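Local coordinates for protein transcriptional repressor, TetR family (Thermus thermophilus, PDB 3ANP) that binds acyl-CoA such as lauroyl-CoA and, as a repressor of the TetR family, controls genes of fatty acid degradation, probably by binding their regulatory DNA, at residues 9-14 and 48-53; 85-90 and 185-190. All blocks are in the same frame, centred on the assembly; numbering follows the deposited sequence.

Interaction 1: 9-14 and 48-53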
loop_
_atom_site.group_PDB
_atom_site.type_symbol
_atom_site.label_atom_id
_atom_site.label_comp_id
_atom_site.label_asym_id
_atom_site.label_seq_id
_atom_site.Cartn_x
_atom_site.Cartn_y
_atom_site.Cartn_z
ATOM N N ARG A 9 13.103 -17.213 -28.186
ATOM C CA ARG A 9 11.887 -17.405 -28.971
ATOM C C ARG A 9 10.927 -18.285 -28.181
ATOM O O ARG A 9 9.721 -18.038 -28.146
ATOM C CB ARG A 9 12.195 -18.076 -30.316
ATOM C CG ARG A 9 12.868 -17.154 -31.334
ATOM C CD ARG A 9 11.871 -16.215 -31.991
ATOM N NE ARG A 9 10.947 -16.949 -32.854
ATOM C CZ ARG A 9 9.773 -16.474 -33.275
ATOM N NH1 ARG A 9 9.372 -15.254 -32.915
ATOM N NH2 ARG A 9 8.991 -17.226 -34.041
ATOM N N ARG A 10 11.455 -19.328 -27.555
ATOM C CA ARG A 10 10.594 -20.196 -26.774
ATOM C C ARG A 10 9.951 -19.442 -25.604
ATOM O O ARG A 10 8.765 -19.628 -25.328
ATOM C CB ARG A 10 11.379 -21.399 -26.256
ATOM C CG ARG A 10 10.591 -22.258 -25.304
ATOM C CD ARG A 10 11.263 -23.599 -25.084
ATOM N NE ARG A 10 10.947 -24.521 -26.171
ATOM C CZ ARG A 10 11.186 -25.829 -26.136
ATOM N NH1 ARG A 10 11.754 -26.377 -25.065
ATOM N NH2 ARG A 10 10.835 -26.594 -27.165
ATOM N N ARG A 11 10.722 -18.593 -24.921
ATOM C CA ARG A 11 10.156 -17.840 -23.803
ATOM C C ARG A 11 9.054 -16.907 -24.301
ATOM O O ARG A 11 7.995 -16.799 -23.678
ATOM C CB ARG A 11 11.226 -17.012 -23.082
ATOM C CG ARG A 11 10.667 -16.160 -21.934
ATOM C CD ARG A 11 11.777 -15.381 -21.245
ATOM N NE ARG A 11 12.685 -16.297 -20.570
ATOM C CZ ARG A 11 12.424 -16.879 -19.400
ATOM N NH1 ARG A 11 11.286 -16.626 -18.772
ATOM N NH2 ARG A 11 13.292 -17.729 -18.876
ATOM N N GLU A 12 9.289 -16.241 -25.427
ATOM C CA GLU A 12 8.281 -15.317 -25.937
ATOM C C GLU A 12 7.006 -16.038 -26.378
ATOM O O GLU A 12 5.906 -15.523 -26.193
ATOM C CB GLU A 12 8.848 -14.465 -27.083
ATOM C CG GLU A 12 8.040 -13.196 -27.363
ATOM C CD GLU A 12 7.076 -13.320 -28.544
ATOM O OE1 GLU A 12 6.265 -12.381 -28.758
ATOM O OE2 GLU A 12 7.132 -14.344 -29.267
ATOM N N ARG A 13 7.139 -17.236 -26.938
ATOM C CA ARG A 13 5.959 -17.971 -27.377
ATOM C C ARG A 13 5.139 -18.416 -26.157
ATOM O O ARG A 13 3.911 -18.343 -26.160
ATOM C CB ARG A 13 6.363 -19.183 -28.223
ATOM C CG ARG A 13 5.182 -19.820 -28.939
ATOM C CD ARG A 13 5.602 -20.952 -29.864
ATOM N NE ARG A 13 6.049 -22.143 -29.144
ATOM C CZ ARG A 13 7.310 -22.568 -29.106
ATOM N NH1 ARG A 13 8.262 -21.893 -29.746
ATOM N NH2 ARG A 13 7.617 -23.682 -28.451
ATOM N N ILE A 14 5.818 -18.888 -25.117
ATOM C CA ILE A 14 5.125 -19.298 -23.902
ATOM C C ILE A 14 4.420 -18.057 -23.328
ATOM O O ILE A 14 3.250 -18.111 -22.956
ATOM C CB ILE A 14 6.128 -19.866 -22.862
ATOM C CG1 ILE A 14 6.666 -21.222 -23.358
ATOM C CG2 ILE A 14 5.447 -19.996 -21.484
ATOM C CD1 ILE A 14 7.887 -21.727 -22.601
ATOM N N ASN A 48 10.033 -24.210 -16.182
ATOM C CA ASN A 48 11.442 -23.865 -16.286
ATOM C C ASN A 48 11.564 -22.407 -16.692
ATOM O O ASN A 48 12.483 -21.713 -16.267
ATOM C CB ASN A 48 12.165 -24.749 -17.318
ATOM C CG ASN A 48 12.368 -26.163 -16.822
ATOM O OD1 ASN A 48 12.566 -26.381 -15.630
ATOM N ND2 ASN A 48 12.337 -27.127 -17.732
ATOM N N TYR A 49 10.622 -21.939 -17.503
ATOM C CA TYR A 49 10.648 -20.548 -17.961
ATOM C C TYR A 49 9.948 -19.582 -17.003
ATOM O O TYR A 49 10.410 -18.454 -16.809
ATOM C CB TYR A 49 10.022 -20.455 -19.355
ATOM C CG TYR A 49 10.979 -20.921 -20.441
ATOM C CD1 TYR A 49 11.793 -20.009 -21.115
ATOM C CD2 TYR A 49 11.118 -22.280 -20.740
ATOM C CE1 TYR A 49 12.731 -20.430 -22.062
ATOM C CE2 TYR A 49 12.045 -22.716 -21.687
ATOM C CZ TYR A 49 12.847 -21.782 -22.342
ATOM O OH TYR A 49 13.761 -22.193 -23.274
ATOM N N TYR A 50 8.842 -20.042 -16.415
ATOM C CA TYR A 50 8.026 -19.276 -15.466
ATOM C C TYR A 50 7.686 -20.210 -14.296
ATOM O O TYR A 50 6.749 -20.997 -14.372
ATOM C CB TYR A 50 6.737 -18.798 -16.164
ATOM C CG TYR A 50 6.998 -17.741 -17.226
ATOM C CD1 TYR A 50 7.293 -16.418 -16.863
ATOM C CD2 TYR A 50 6.993 -18.068 -18.588
ATOM C CE1 TYR A 50 7.582 -15.452 -17.814
ATOM C CE2 TYR A 50 7.277 -17.096 -19.557
ATOM C CZ TYR A 50 7.574 -15.794 -19.161
ATOM O OH TYR A 50 7.897 -14.832 -20.093
ATOM N N PRO A 51 8.461 -20.135 -13.203
ATOM C CA PRO A 51 8.297 -20.957 -11.996
ATOM C C PRO A 51 6.922 -20.902 -11.354
ATOM O O PRO A 51 6.529 -21.822 -10.640
ATOM C CB PRO A 51 9.392 -20.430 -11.065
ATOM C CG PRO A 51 10.415 -19.898 -11.999
ATOM C CD PRO A 51 9.586 -19.202 -13.041
ATOM N N TYR A 52 6.201 -19.811 -11.582
ATOM C CA TYR A 52 4.846 -19.666 -11.060
ATOM C C TYR A 52 4.103 -18.769 -12.046
ATOM O O TYR A 52 4.729 -17.945 -12.710
ATOM C CB TYR A 52 4.854 -19.089 -9.621
ATOM C CG TYR A 52 5.784 -17.915 -9.385
ATOM C CD1 TYR A 52 5.322 -16.596 -9.465
ATOM C CD2 TYR A 52 7.129 -18.125 -9.074
ATOM C CE1 TYR A 52 6.181 -15.510 -9.237
ATOM C CE2 TYR A 52 7.988 -17.062 -8.859
ATOM C CZ TYR A 52 7.512 -15.754 -8.941
ATOM O OH TYR A 52 8.381 -14.713 -8.744
ATOM N N LYS A 53 2.788 -18.951 -12.163
ATOM C CA LYS A 53 1.974 -18.185 -13.123
ATOM C C LYS A 53 2.136 -16.662 -13.055
ATOM O O LYS A 53 2.107 -15.985 -14.096
ATOM C CB LYS A 53 0.491 -18.544 -12.971
ATOM C CG LYS A 53 0.084 -19.925 -13.521
ATOM C CD LYS A 53 -1.315 -20.333 -13.039
ATOM C CE LYS A 53 -2.365 -19.251 -13.340
ATOM N NZ LYS A 53 -3.706 -19.598 -12.748
HETATM O O HOH W 1 13.729 -18.912 -16.002
#
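The guanidinium of Arg11 grips the last turn of helix 43-49: its NH1 donates to the carbonyl O of Tyr49 at 2.8 Å, with an N-H...O angle of 153° and the donor lying above the carbonyl plane. A water near the guanidinium plane accepts from Arg11 NH2 at 3.1 Å and donates to the carbonyl O of Asn48, so two successive carbonyls of this helix end are tied to one side chain. Arg11 is extended as far as CD and bends at chi3 (-66°), which sets NE off the line of the chain; the guanidinium beyond it lies beside the tyrosines. Tyr49 CD1 sits over one guanidinium face, 3.5 Å from Arg11 NH2, with the two planes 54° apart. Arg11 NH1 stands over a face of the Tyr50 ring, off-centre toward its rim; as a cation-pi contact this is long and at most weak. Arg10 crosses the outer part of the Tyr49 ring, its CD 3.4 Å from Tyr49 OH. Ile14 fits in with two branches, CD1 at 3.8 Å from Tyr49 CD2 and CG2 at the edge of the Tyr50 ring. The Tyr50 hydroxyl is hydrogen-bonded to Asp59. The contact thus packs helix 3-25 against the end of helix 43-49, the latter part of the predicted helix-turn-helix motif, while Tyr50 also touches Ala55 and Val56 of helix 54-77.

Interaction 2: 85-90 and 185-190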
loop_
_atom_site.group_PDB
_atom_site.type_symbol
_atom_site.label_atom_id
_atom_site.label_comp_id
_atom_site.label_asym_id
_atom_site.label_seq_id
_atom_site.Cartn_x
_atom_site.Cartn_y
_atom_site.Cartn_z
ATOM N N VAL A 85 4.856 16.381 -16.138
ATOM C CA VAL A 85 5.180 15.024 -16.567
ATOM C C VAL A 85 4.678 14.059 -15.499
ATOM O O VAL A 85 4.221 12.962 -15.809
ATOM C CB VAL A 85 6.685 14.823 -16.786
ATOM C CG1 VAL A 85 6.952 13.350 -17.170
ATOM C CG2 VAL A 85 7.160 15.730 -17.916
ATOM N N LEU A 86 4.779 14.469 -14.239
ATOM C CA LEU A 86 4.287 13.655 -13.126
ATOM C C LEU A 86 2.778 13.464 -13.233
ATOM O O LEU A 86 2.283 12.344 -13.110
ATOM C CB LEU A 86 4.585 14.325 -11.795
ATOM C CG LEU A 86 5.971 14.111 -11.209
ATOM C CD1 LEU A 86 6.108 14.954 -9.948
ATOM C CD2 LEU A 86 6.169 12.634 -10.905
ATOM N N ARG A 87 2.048 14.562 -13.432
ATOM C CA ARG A 87 0.591 14.491 -13.563
ATOM C C ARG A 87 0.219 13.592 -14.732
ATOM O O ARG A 87 -0.728 12.812 -14.650
ATOM C CB ARG A 87 -0.025 15.876 -13.816
ATOM C CG ARG A 87 0.028 16.847 -12.655
ATOM C CD ARG A 87 -1.052 17.914 -12.823
ATOM N NE ARG A 87 -0.998 18.923 -11.771
ATOM C CZ ARG A 87 -0.107 19.910 -11.726
ATOM N NH1 ARG A 87 0.808 20.024 -12.680
ATOM N NH2 ARG A 87 -0.130 20.784 -10.726
ATOM N N HIS A 88 0.957 13.724 -15.829
ATOM C CA HIS A 88 0.703 12.910 -17.013
ATOM C C HIS A 88 0.912 11.427 -16.707
ATOM O O HIS A 88 0.086 10.577 -17.060
ATOM C CB HIS A 88 1.645 13.320 -18.144
ATOM C CG HIS A 88 1.564 12.435 -19.346
ATOM N ND1 HIS A 88 0.538 12.520 -20.262
ATOM C CD2 HIS A 88 2.370 11.434 -19.773
ATOM C CE1 HIS A 88 0.716 11.609 -21.203
ATOM N NE2 HIS A 88 1.820 10.936 -20.928
ATOM N N LEU A 89 2.027 11.117 -16.054
ATOM C CA LEU A 89 2.336 9.733 -15.728
ATOM C C LEU A 89 1.215 9.067 -14.943
ATOM O O LEU A 89 0.816 7.940 -15.243
ATOM C CB LEU A 89 3.640 9.656 -14.933
ATOM C CG LEU A 89 4.031 8.287 -14.364
ATOM C CD1 LEU A 89 4.209 7.274 -15.470
ATOM C CD2 LEU A 89 5.324 8.440 -13.580
ATOM N N PHE A 90 0.688 9.762 -13.942
ATOM C CA PHE A 90 -0.357 9.160 -13.137
ATOM C C PHE A 90 -1.666 9.072 -13.883
ATOM O O PHE A 90 -2.429 8.143 -13.685
ATOM C CB PHE A 90 -0.473 9.903 -11.806
ATOM C CG PHE A 90 0.692 9.635 -10.909
ATOM C CD1 PHE A 90 0.865 8.374 -10.346
ATOM C CD2 PHE A 90 1.678 10.590 -10.719
ATOM C CE1 PHE A 90 2.008 8.069 -9.610
ATOM C CE2 PHE A 90 2.829 10.296 -9.986
ATOM C CZ PHE A 90 2.994 9.036 -9.433
ATOM N N ASN A 185 -3.233 11.656 -4.633
ATOM C CA ASN A 185 -1.979 11.178 -4.032
ATOM C C ASN A 185 -0.823 12.074 -4.434
ATOM O O ASN A 185 0.036 12.433 -3.614
ATOM C CB ASN A 185 -1.641 9.751 -4.488
ATOM C CG ASN A 185 -2.610 8.721 -3.964
ATOM O OD1 ASN A 185 -3.295 8.955 -2.975
ATOM N ND2 ASN A 185 -2.658 7.554 -4.616
ATOM N N LEU A 186 -0.781 12.404 -5.719
ATOM C CA LEU A 186 0.269 13.251 -6.242
ATOM C C LEU A 186 0.278 14.635 -5.589
ATOM O O LEU A 186 1.306 15.084 -5.094
ATOM C CB LEU A 186 0.110 13.397 -7.749
ATOM C CG LEU A 186 1.127 14.333 -8.399
ATOM C CD1 LEU A 186 2.540 13.786 -8.183
ATOM C CD2 LEU A 186 0.819 14.459 -9.883
ATOM N N ARG A 187 -0.866 15.313 -5.605
ATOM C CA ARG A 187 -0.971 16.642 -5.013
ATOM C C ARG A 187 -0.600 16.625 -3.528
ATOM O O ARG A 187 0.150 17.481 -3.051
ATOM C CB ARG A 187 -2.403 17.168 -5.148
ATOM C CG ARG A 187 -2.956 17.154 -6.561
ATOM C CD ARG A 187 -2.579 18.399 -7.330
ATOM N NE ARG A 187 -2.972 19.609 -6.616
ATOM C CZ ARG A 187 -2.960 20.827 -7.145
ATOM N NH1 ARG A 187 -2.578 21.001 -8.404
ATOM N NH2 ARG A 187 -3.317 21.873 -6.412
ATOM N N LEU A 188 -1.144 15.668 -2.786
ATOM C CA LEU A 188 -0.849 15.607 -1.361
ATOM C C LEU A 188 0.622 15.385 -1.065
ATOM O O LEU A 188 1.196 16.102 -0.239
ATOM C CB LEU A 188 -1.691 14.531 -0.661
ATOM C CG LEU A 188 -3.161 14.887 -0.431
ATOM C CD1 LEU A 188 -3.808 13.815 0.435
ATOM C CD2 LEU A 188 -3.261 16.251 0.268
ATOM N N LEU A 189 1.256 14.418 -1.731
ATOM C CA LEU A 189 2.668 14.186 -1.449
ATOM C C LEU A 189 3.565 15.273 -2.033
ATOM O O LEU A 189 4.553 15.673 -1.415
ATOM C CB LEU A 189 3.129 12.822 -1.970
ATOM C CG LEU A 189 4.387 12.310 -1.257
ATOM C CD1 LEU A 189 3.975 11.778 0.125
ATOM C CD2 LEU A 189 5.076 11.197 -2.067
ATOM N N LEU A 190 3.236 15.760 -3.224
ATOM C CA LEU A 190 4.066 16.795 -3.829
ATOM C C LEU A 190 3.942 18.146 -3.107
ATOM O O LEU A 190 4.956 18.757 -2.749
ATOM C CB LEU A 190 3.706 16.967 -5.306
ATOM C CG LEU A 190 4.542 17.939 -6.153
ATOM C CD1 LEU A 190 5.965 17.428 -6.260
ATOM C CD2 LEU A 190 3.937 18.062 -7.558
#
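Leu186 reaches from helix 178-191 to Leu86, Arg87 and Phe90 on helix 82-99, packing two helices of the all-alpha C-terminal ligand-binding domain of the TetR fold. The short segments run roughly antiparallel, 145° between their directions, with axes 10.9 Å apart. Leu186 carries CG anti to its backbone N (chi1 177°), and its two methyls divide the work. CD1 meets Phe90 CE2 at 3.9 Å and Leu86 CD1 at 4.1 Å; CD2 lies against the backbone of the facing helix, 3.7 Å from Arg87 CA, and equally close to Arg87 CG. Arg87 crosses Leu186 at about a right angle, its CG against the methyl while the chain runs extended from CG to NE. Leu86 CD1 also approaches Leu190 CD1, at 4.4 Å. An alanine in place of Leu186 would probably open a gap between the helices, leaving Phe90 CE2 and Arg87 CG without the methyls they pack on. Leu158 of helix 151-172 touches both Phe90 and Leu186, and Leu190 packs on Leu194 of the second subunit. Each arginine has its own carboxylate, Glu84 for Arg87 and Glu191 for Arg187, which probably offsets the like charges where the guanidinium planes stand 47° apart and Arg187 NH1 lies at the edge of the Arg87 guanidinium, 3.4 Å from Arg87 NH2.

Overall arrangement
Interaction 1 closes before interaction 2 opens along the chain, and the two lie on opposite sides of its centre, their own centres 35 Å apart and their nearest atoms about 23 Å apart. They share no helix. Interaction 1 joins helices 3-25 and 43-49 in the DNA-binding part; interaction 2 joins helices 82-99 and 178-191 in the C-terminal domain, beside the second subunit. Helix 54-77 borders both: Tyr50 packs on its start, Val85 and His88 on its far end. In TetR-family repressors ligand binding is generally relayed to the DNA-binding domains, so this shared helix is consistent with a link between the two parts.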